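PDB 6AQK: toxin protein, which probably acts as an ADP-ribosyltransferase, the C-terminal toxin domain of the Rhs protein RHS2 from the insect pathogen Yersinia entomophaga. Local coordinates for residues D52-K57 with D75-V80; A36-N41 with S111-W116. All blocks are in the same frame, centred on the assembly; numbering follows the deposited sequence.

Contact 1. Residues D52-K57 with D75-V80; sequences DNFISK and DKFIEV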
ATOM      1  N   ASP A  52      11.414 -19.317  13.309  1.00 53.60           N
ATOM      2  CA  ASP A  52      10.344 -19.911  14.115  1.00 48.95           C
ATOM      3  C   ASP A  52       9.482 -18.852  14.701  1.00 44.64           C
ATOM      4  O   ASP A  52       8.257 -18.978  14.774  1.00 45.62           O
ATOM      5  CB  ASP A  52      10.942 -20.718  15.264  1.00 61.30           C
ATOM      6  CG  ASP A  52      12.130 -21.516  14.831  1.00 72.92           C
ATOM      7  OD1 ASP A  52      11.911 -22.540  14.144  1.00 75.86           O
ATOM      8  OD2 ASP A  52      13.273 -21.080  15.123  1.00 85.41           O
ATOM      9  N   ASN A  53      10.130 -17.801  15.185  1.00 46.34           N
ATOM     10  CA  ASN A  53       9.382 -16.696  15.705  1.00 46.54           C
ATOM     11  C   ASN A  53       8.605 -15.985  14.572  1.00 36.97           C
ATOM     12  O   ASN A  53       7.502 -15.519  14.814  1.00 40.66           O
ATOM     13  CB  ASN A  53      10.253 -15.658  16.455  1.00 42.56           C
ATOM     14  CG  ASN A  53       9.394 -14.734  17.270  1.00 46.93           C
ATOM     15  OD1 ASN A  53       8.474 -15.208  17.937  1.00 50.59           O
ATOM     16  ND2 ASN A  53       9.596 -13.395  17.140  1.00 45.22           N
ATOM     17  N   PHE A  54       9.232 -15.843  13.405  1.00 43.09           N
ATOM     18  CA  PHE A  54       8.556 -15.185  12.291  1.00 39.99           C
ATOM     19  C   PHE A  54       7.277 -15.948  11.936  1.00 39.22           C
ATOM     20  O   PHE A  54       6.147 -15.393  11.824  1.00 35.85           O
ATOM     21  CB  PHE A  54       9.491 -15.046  11.092  1.00 40.55           C
ATOM     22  CG  PHE A  54       8.842 -14.341   9.943  1.00 37.03           C
ATOM     23  CD1 PHE A  54       8.848 -12.958   9.880  1.00 37.27           C
ATOM     24  CD2 PHE A  54       8.120 -15.053   9.005  1.00 39.87           C
ATOM     25  CE1 PHE A  54       8.186 -12.317   8.848  1.00 39.91           C
ATOM     26  CE2 PHE A  54       7.412 -14.399   7.990  1.00 36.60           C
ATOM     27  CZ  PHE A  54       7.474 -13.055   7.917  1.00 34.06           C
ATOM     28  N   ILE A  55       7.434 -17.249  11.765  1.00 36.15           N
ATOM     29  CA  ILE A  55       6.321 -18.084  11.368  1.00 42.55           C
ATOM     30  C   ILE A  55       5.194 -17.985  12.346  1.00 42.41           C
ATOM     31  O   ILE A  55       4.019 -17.839  11.950  1.00 39.67           O
ATOM     32  CB  ILE A  55       6.786 -19.536  11.095  1.00 43.93           C
ATOM     33  CG1 ILE A  55       7.591 -19.559   9.793  1.00 47.08           C
ATOM     34  CG2 ILE A  55       5.597 -20.470  10.960  1.00 46.18           C
ATOM     35  CD1 ILE A  55       8.546 -20.743   9.629  1.00 52.61           C
ATOM     36  N   SER A  56       5.533 -18.006  13.635  1.00 43.43           N
ATOM     37  CA  SER A  56       4.541 -17.909  14.679  1.00 47.26           C
ATOM     38  C   SER A  56       3.672 -16.607  14.633  1.00 42.59           C
ATOM     39  O   SER A  56       2.416 -16.617  14.658  1.00 39.92           O
ATOM     40  CB  SER A  56       5.237 -18.080  16.027  1.00 51.31           C
ATOM     41  OG  SER A  56       4.259 -17.926  17.028  1.00 61.57           O
ATOM     42  N   LYS A  57       4.361 -15.490  14.463  1.00 40.91           N
ATOM     43  CA  LYS A  57       3.711 -14.210  14.297  1.00 38.51           C
ATOM     44  C   LYS A  57       2.890 -14.164  13.014  1.00 38.01           C
ATOM     45  O   LYS A  57       1.755 -13.709  13.002  1.00 40.11           O
ATOM     46  CB  LYS A  57       4.799 -13.108  14.222  1.00 41.23           C
ATOM     47  CG  LYS A  57       4.258 -11.675  14.200  1.00 45.36           C
ATOM     48  CD  LYS A  57       3.280 -11.432  15.355  1.00 49.89           C
ATOM     49  CE  LYS A  57       3.592 -10.145  16.075  1.00 60.04           C
ATOM     50  NZ  LYS A  57       2.830 -10.127  17.348  1.00 61.44           N
ATOM     51  N   ASP A  75       6.981 -24.663   4.815  1.00 50.65           N
ATOM     52  CA  ASP A  75       6.814 -24.733   3.327  1.00 48.14           C
ATOM     53  C   ASP A  75       6.175 -23.462   2.745  1.00 40.22           C
ATOM     54  O   ASP A  75       6.569 -22.977   1.672  1.00 40.43           O
ATOM     55  CB  ASP A  75       5.925 -25.907   2.864  1.00 45.05           C
ATOM     56  CG  ASP A  75       6.540 -27.274   3.171  1.00 59.60           C
ATOM     57  OD1 ASP A  75       7.777 -27.366   3.305  1.00 56.87           O
ATOM     58  OD2 ASP A  75       5.773 -28.253   3.289  1.00 62.16           O
ATOM     59  N   LYS A  76       5.160 -22.955   3.419  1.00 39.61           N
ATOM     60  CA  LYS A  76       4.503 -21.806   2.901  1.00 37.66           C
ATOM     61  C   LYS A  76       5.462 -20.614   3.075  1.00 38.16           C
ATOM     62  O   LYS A  76       5.549 -19.725   2.194  1.00 35.05           O
ATOM     63  CB  LYS A  76       3.153 -21.642   3.566  1.00 40.58           C
ATOM     64  CG  LYS A  76       2.188 -20.749   2.854  1.00 44.18           C
ATOM     65  CD  LYS A  76       1.724 -21.391   1.585  1.00 49.21           C
ATOM     66  CE  LYS A  76       0.684 -20.528   0.911  1.00 49.56           C
ATOM     67  NZ  LYS A  76       0.136 -21.201  -0.294  1.00 47.35           N
ATOM     68  N   PHE A  77       6.263 -20.656   4.156  1.00 37.80           N
ATOM     69  CA  PHE A  77       7.263 -19.617   4.411  1.00 39.26           C
ATOM     70  C   PHE A  77       8.214 -19.544   3.239  1.00 40.17           C
ATOM     71  O   PHE A  77       8.510 -18.467   2.719  1.00 35.80           O
ATOM     72  CB  PHE A  77       8.052 -19.867   5.727  1.00 43.72           C
ATOM     73  CG  PHE A  77       9.165 -18.868   5.952  1.00 41.46           C
ATOM     74  CD1 PHE A  77       8.903 -17.643   6.523  1.00 42.43           C
ATOM     75  CD2 PHE A  77      10.455 -19.139   5.535  1.00 46.30           C
ATOM     76  CE1 PHE A  77       9.915 -16.684   6.666  1.00 46.49           C
ATOM     77  CE2 PHE A  77      11.467 -18.205   5.676  1.00 47.41           C
ATOM     78  CZ  PHE A  77      11.198 -16.969   6.245  1.00 46.47           C
ATOM     79  N   ILE A  78       8.729 -20.704   2.834  1.00 41.75           N
ATOM     80  CA  ILE A  78       9.693 -20.747   1.725  1.00 42.33           C
ATOM     81  C   ILE A  78       9.075 -20.300   0.415  1.00 38.09           C
ATOM     82  O   ILE A  78       9.713 -19.563  -0.336  1.00 38.29           O
ATOM     83  CB  ILE A  78      10.375 -22.137   1.605  1.00 42.29           C
ATOM     84  CG1 ILE A  78      11.220 -22.414   2.862  1.00 43.37           C
ATOM     85  CG2 ILE A  78      11.264 -22.185   0.360  1.00 45.40           C
ATOM     86  CD1 ILE A  78      12.393 -21.462   3.079  1.00 47.89           C
ATOM     87  N   GLU A  79       7.829 -20.708   0.171  1.00 34.53           N
ATOM     88  CA  GLU A  79       7.156 -20.318  -1.056  1.00 38.84           C
ATOM     89  C   GLU A  79       6.988 -18.769  -1.176  1.00 32.05           C
ATOM     90  O   GLU A  79       7.299 -18.164  -2.242  1.00 33.52           O
ATOM     91  CB  GLU A  79       5.845 -21.060  -1.159  1.00 41.68           C
ATOM     92  CG  GLU A  79       4.986 -20.811  -2.404  1.00 44.72           C
ATOM     93  CD  GLU A  79       3.538 -21.263  -2.188  1.00 56.19           C
ATOM     94  OE1 GLU A  79       3.256 -22.114  -1.326  1.00 63.57           O
ATOM     95  OE2 GLU A  79       2.644 -20.761  -2.877  1.00 63.83           O
ATOM     96  N   VAL A  80       6.490 -18.165  -0.100  1.00 35.45           N
ATOM     97  CA  VAL A  80       6.205 -16.739  -0.063  1.00 32.30           C
ATOM     98  C   VAL A  80       7.513 -15.943  -0.199  1.00 31.53           C
ATOM     99  O   VAL A  80       7.602 -15.037  -0.997  1.00 30.38           O
ATOM    100  CB  VAL A  80       5.358 -16.354   1.144  1.00 36.22           C
ATOM    101  CG1 VAL A  80       5.302 -14.798   1.257  1.00 35.14           C
ATOM    102  CG2 VAL A  80       3.968 -17.016   1.064  1.00 36.56           C
TER
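Phe54 and Phe77 bring their rings together between two helices, with CD2 of Phe54 3.4 Å from CE1 of Phe77. The CD2 and CE2 side of the Phe54 ring lies at the edge of the Phe77 ring, near its plane, and the two planes stand at 71° with centroids 5.5 Å apart. Ile55 adds an aliphatic patch beside the aromatic pair: its CG1 is 4.0 Å from Phe77 CD1, while its terminal CD1 comes equally close to Phe77 CB. Phe77 is therefore touched along one side, from CB to CE1, by two consecutive residues of the facing helix. Both phenylalanines set CG anti to the backbone N (chi1 -178° in Phe54, 175° in Phe77), which sends each ring out from its own helix into the shared interface. Large flat apolar residues suit this place because they fill the gap between backbones whose nearest CA atoms, in Ile55 and Phe77, are 7.2 Å apart. This is helix-on-helix packing within the N-terminal helical part of the domain, between helices 51-63 and 74-90. A second shell closes round the pair: Phe33 of helix 27-39 meets Phe54 edge-to-face, Ile48 touches both phenylalanine side chains, and Trp58 packs on Phe77. The Ile55 side chain also lies about 4 Å from a bound platinum(II) ion, whose site is formed by Met51 and His74, each at the start of one of the two helices.

Contact 2. Residues A36-N41 with S111-W116; sequences ALQKLN and SNSYSW
A single weak hydrogen bond between Gln38 and Ser113 is the whole of the polar link between these segments, which are 70 residues apart in sequence at their closest ends. Gln38 NE2 donates to Ser113 OG over 3.4 Å; the N-H...O angle of 165° is nearly straight, so the weakness lies in the length and not in the aim. The same NE2 is 3.7 Å from Ser113 CB, so the amide nitrogen does the touching, while Gln38 OE1 lies further from the hydroxyl, at 4.2 Å from OG. A long side chain suits this place, where the CA atoms of Gln38 and Ser113 are 8.2 Å apart. Gln38 spans that distance by running extended beyond CG (chi2 178°), which carries its amide well clear of the helix. Serine suits the other side: its short side chain keeps the hydroxyl close to the backbone turn, where OG can accept the amide N-H. Ser113 CB also rests 4.1 Å above the centre of the Tyr114 ring, so the residue that receives the bond is backed by its own neighbour. Pro142 touches both Gln38 and Tyr114, bringing a loop in beside the contact. Gln38 sits in the last turn of its helix, where its carbonyl O accepts the N-H of Asn41 at 3.1 Å. Asn41 has a positive phi of 48°, a conformation that asparagine adopts more readily than most residues. Tyr114, next to Ser113, occupies the N-cap position of helix 115-124. The bond thus joins the last turn of helix 27-39, closed by a Schellman motif with Asn41 as C-prime residue, to the turn leading into helix 115-124.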
ATOM      1  N   ALA A  36       3.896  -9.206   9.109  1.00 30.99           N
ATOM      2  CA  ALA A  36       4.860  -9.793  10.088  1.00 30.27           C
ATOM      3  C   ALA A  36       6.209  -9.183  10.026  1.00 31.34           C
ATOM      4  O   ALA A  36       6.800  -8.930  11.090  1.00 38.13           O
ATOM      5  CB  ALA A  36       4.961 -11.259   9.959  1.00 32.60           C
ATOM      6  N   LEU A  37       6.712  -8.886   8.824  1.00 33.32           N
ATOM      7  CA  LEU A  37       8.021  -8.203   8.664  1.00 33.31           C
ATOM      8  C   LEU A  37       8.012  -6.847   9.381  1.00 34.87           C
ATOM      9  O   LEU A  37       9.018  -6.497   9.970  1.00 34.86           O
ATOM     10  CB  LEU A  37       8.333  -7.950   7.213  1.00 31.63           C
ATOM     11  CG  LEU A  37       8.563  -9.102   6.212  1.00 32.26           C
ATOM     12  CD1 LEU A  37       8.688  -8.517   4.797  1.00 32.97           C
ATOM     13  CD2 LEU A  37       9.805  -9.849   6.587  1.00 36.15           C
ATOM     14  N   GLN A  38       6.900  -6.103   9.284  1.00 32.88           N
ATOM     15  CA  GLN A  38       6.787  -4.808   9.975  1.00 36.84           C
ATOM     16  C   GLN A  38       6.826  -4.994  11.474  1.00 40.66           C
ATOM     17  O   GLN A  38       7.575  -4.289  12.182  1.00 41.04           O
ATOM     18  CB  GLN A  38       5.487  -4.048   9.675  1.00 40.07           C
ATOM     19  CG  GLN A  38       5.239  -3.701   8.227  1.00 43.90           C
ATOM     20  CD  GLN A  38       3.900  -2.994   8.044  1.00 48.17           C
ATOM     21  OE1 GLN A  38       3.023  -3.468   7.328  1.00 52.40           O
ATOM     22  NE2 GLN A  38       3.739  -1.849   8.709  1.00 42.38           N
ATOM     23  N   LYS A  39       6.020  -5.930  11.957  1.00 35.77           N
ATOM     24  CA  LYS A  39       5.812  -6.126  13.406  1.00 39.86           C
ATOM     25  C   LYS A  39       7.095  -6.604  14.060  1.00 38.78           C
ATOM     26  O   LYS A  39       7.326  -6.345  15.239  1.00 39.15           O
ATOM     27  CB  LYS A  39       4.666  -7.117  13.752  1.00 39.03           C
ATOM     28  CG  LYS A  39       3.201  -6.713  13.483  1.00 42.99           C
ATOM     29  CD  LYS A  39       2.981  -5.229  13.426  1.00 52.52           C
ATOM     30  CE  LYS A  39       1.542  -4.865  13.069  1.00 59.51           C
ATOM     31  NZ  LYS A  39       0.539  -5.343  14.071  1.00 57.28           N
ATOM     32  N   LEU A  40       7.942  -7.294  13.318  1.00 36.34           N
ATOM     33  CA  LEU A  40       9.133  -7.815  13.905  1.00 38.01           C
ATOM     34  C   LEU A  40      10.338  -6.977  13.529  1.00 39.41           C
ATOM     35  O   LEU A  40      11.408  -7.441  13.721  1.00 38.02           O
ATOM     36  CB  LEU A  40       9.344  -9.284  13.506  1.00 37.79           C
ATOM     37  CG  LEU A  40       8.272 -10.235  14.109  1.00 38.23           C
ATOM     38  CD1 LEU A  40       8.405 -11.666  13.552  1.00 37.95           C
ATOM     39  CD2 LEU A  40       8.371 -10.260  15.636  1.00 40.05           C
ATOM     40  N   ASN A  41      10.132  -5.798  12.944  1.00 37.19           N
ATOM     41  CA  ASN A  41      11.215  -4.965  12.461  1.00 42.48           C
ATOM     42  C   ASN A  41      12.266  -5.689  11.623  1.00 42.27           C
ATOM     43  O   ASN A  41      13.444  -5.436  11.744  1.00 42.09           O
ATOM     44  CB  ASN A  41      11.812  -4.234  13.696  1.00 45.55           C
ATOM     45  CG  ASN A  41      10.753  -3.466  14.458  1.00 42.25           C
ATOM     46  OD1 ASN A  41      10.540  -3.697  15.625  1.00 49.02           O
ATOM     47  ND2 ASN A  41      10.024  -2.592  13.767  1.00 41.75           N
ATOM     48  N   SER A 111      -3.449   3.764  10.055  1.00 37.35           N
ATOM     49  CA  SER A 111      -2.916   4.599  11.123  1.00 40.51           C
ATOM     50  C   SER A 111      -2.040   3.753  12.076  1.00 46.59           C
ATOM     51  O   SER A 111      -1.022   4.212  12.555  1.00 41.05           O
ATOM     52  CB  SER A 111      -4.063   5.377  11.820  1.00 46.65           C
ATOM     53  OG  SER A 111      -5.012   4.473  12.357  1.00 55.16           O
ATOM     54  N   ASN A 112      -2.348   2.470  12.201  1.00 44.62           N
ATOM     55  CA  ASN A 112      -1.523   1.573  13.018  1.00 48.09           C
ATOM     56  C   ASN A 112      -0.109   1.339  12.420  1.00 47.49           C
ATOM     57  O   ASN A 112       0.772   0.936  13.126  1.00 53.90           O
ATOM     58  CB  ASN A 112      -2.295   0.224  13.274  1.00 55.88           C
ATOM     59  CG  ASN A 112      -3.742   0.430  13.840  1.00 65.72           C
ATOM     60  OD1 ASN A 112      -4.049   1.487  14.402  1.00 76.62           O
ATOM     61  ND2 ASN A 112      -4.637  -0.577  13.665  1.00 62.31           N
ATOM     62  N   SER A 113       0.115   1.568  11.118  1.00 44.35           N
ATOM     63  CA  SER A 113       1.405   1.394  10.481  1.00 43.52           C
ATOM     64  C   SER A 113       2.187   2.673  10.344  1.00 40.24           C
ATOM     65  O   SER A 113       3.340   2.611  10.033  1.00 40.61           O
ATOM     66  CB  SER A 113       1.277   0.854   9.046  1.00 49.90           C
ATOM     67  OG  SER A 113       0.705  -0.405   9.016  1.00 48.96           O
ATOM     68  N   TYR A 114       1.540   3.817  10.460  1.00 34.67           N
ATOM     69  CA  TYR A 114       2.169   5.102  10.155  1.00 36.26           C
ATOM     70  C   TYR A 114       1.878   6.043  11.318  1.00 36.40           C
ATOM     71  O   TYR A 114       0.762   6.556  11.466  1.00 36.97           O
ATOM     72  CB  TYR A 114       1.588   5.681   8.866  1.00 34.11           C
ATOM     73  CG  TYR A 114       1.775   4.802   7.631  1.00 33.90           C
ATOM     74  CD1 TYR A 114       3.051   4.511   7.119  1.00 34.16           C
ATOM     75  CD2 TYR A 114       0.679   4.331   6.946  1.00 33.38           C
ATOM     76  CE1 TYR A 114       3.193   3.780   5.975  1.00 37.35           C
ATOM     77  CE2 TYR A 114       0.835   3.552   5.812  1.00 35.08           C
ATOM     78  CZ  TYR A 114       2.097   3.262   5.346  1.00 32.69           C
ATOM     79  OH  TYR A 114       2.161   2.497   4.183  1.00 35.67           O
ATOM     80  N   SER A 115       2.864   6.202  12.186  1.00 40.13           N
ATOM     81  CA  SER A 115       2.654   6.970  13.456  1.00 38.92           C
ATOM     82  C   SER A 115       2.352   8.459  13.205  1.00 33.85           C
ATOM     83  O   SER A 115       1.606   9.107  13.963  1.00 32.87           O
ATOM     84  CB  SER A 115       3.880   6.803  14.380  1.00 41.04           C
ATOM     85  OG  SER A 115       5.046   7.339  13.827  1.00 37.44           O
ATOM     86  N   TRP A 116       2.930   8.978  12.130  1.00 33.45           N
ATOM     87  CA  TRP A 116       2.677  10.370  11.661  1.00 36.94           C
ATOM     88  C   TRP A 116       1.235  10.572  11.231  1.00 37.38           C
ATOM     89  O   TRP A 116       0.640  11.628  11.502  1.00 34.97           O
ATOM     90  CB  TRP A 116       3.623  10.770  10.548  1.00 36.13           C
ATOM     91  CG  TRP A 116       3.870   9.697   9.449  1.00 37.43           C
ATOM     92  CD1 TRP A 116       4.830   8.722   9.463  1.00 40.05           C
ATOM     93  CD2 TRP A 116       3.126   9.502   8.225  1.00 31.46           C
ATOM     94  NE1 TRP A 116       4.741   7.931   8.312  1.00 37.77           N
ATOM     95  CE2 TRP A 116       3.699   8.413   7.546  1.00 35.87           C
ATOM     96  CE3 TRP A 116       2.044  10.165   7.624  1.00 33.73           C
ATOM     97  CZ2 TRP A 116       3.211   7.967   6.333  1.00 33.91           C
ATOM     98  CZ3 TRP A 116       1.570   9.716   6.450  1.00 30.64           C
ATOM     99  CH2 TRP A 116       2.149   8.642   5.790  1.00 33.22           C
TER

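Overall arrangement
After the short helix 19-23 the chain forms helix 27-39, whose last turn supplies one side of contact 2. Helices 51-63 and 74-90 follow, and contact 1 closes the short loop between them, with 17 residues separating its segments. The chain then passes through strand 101-106 before residues 111-116 complete contact 2, so the smaller loop lies wholly within the larger. The centres are 18 Å apart, yet the contacts meet directly: Phe54 CE1 packs 3.6 Å from Ala36 CB. Contact 1 joins two helices of the N-terminal helical part, whereas contact 2 links that part, by one weak bond, to the turn before helix 115-124, whose Trp116 packs on strands 131-140 and 192-200 of the five-stranded sheet.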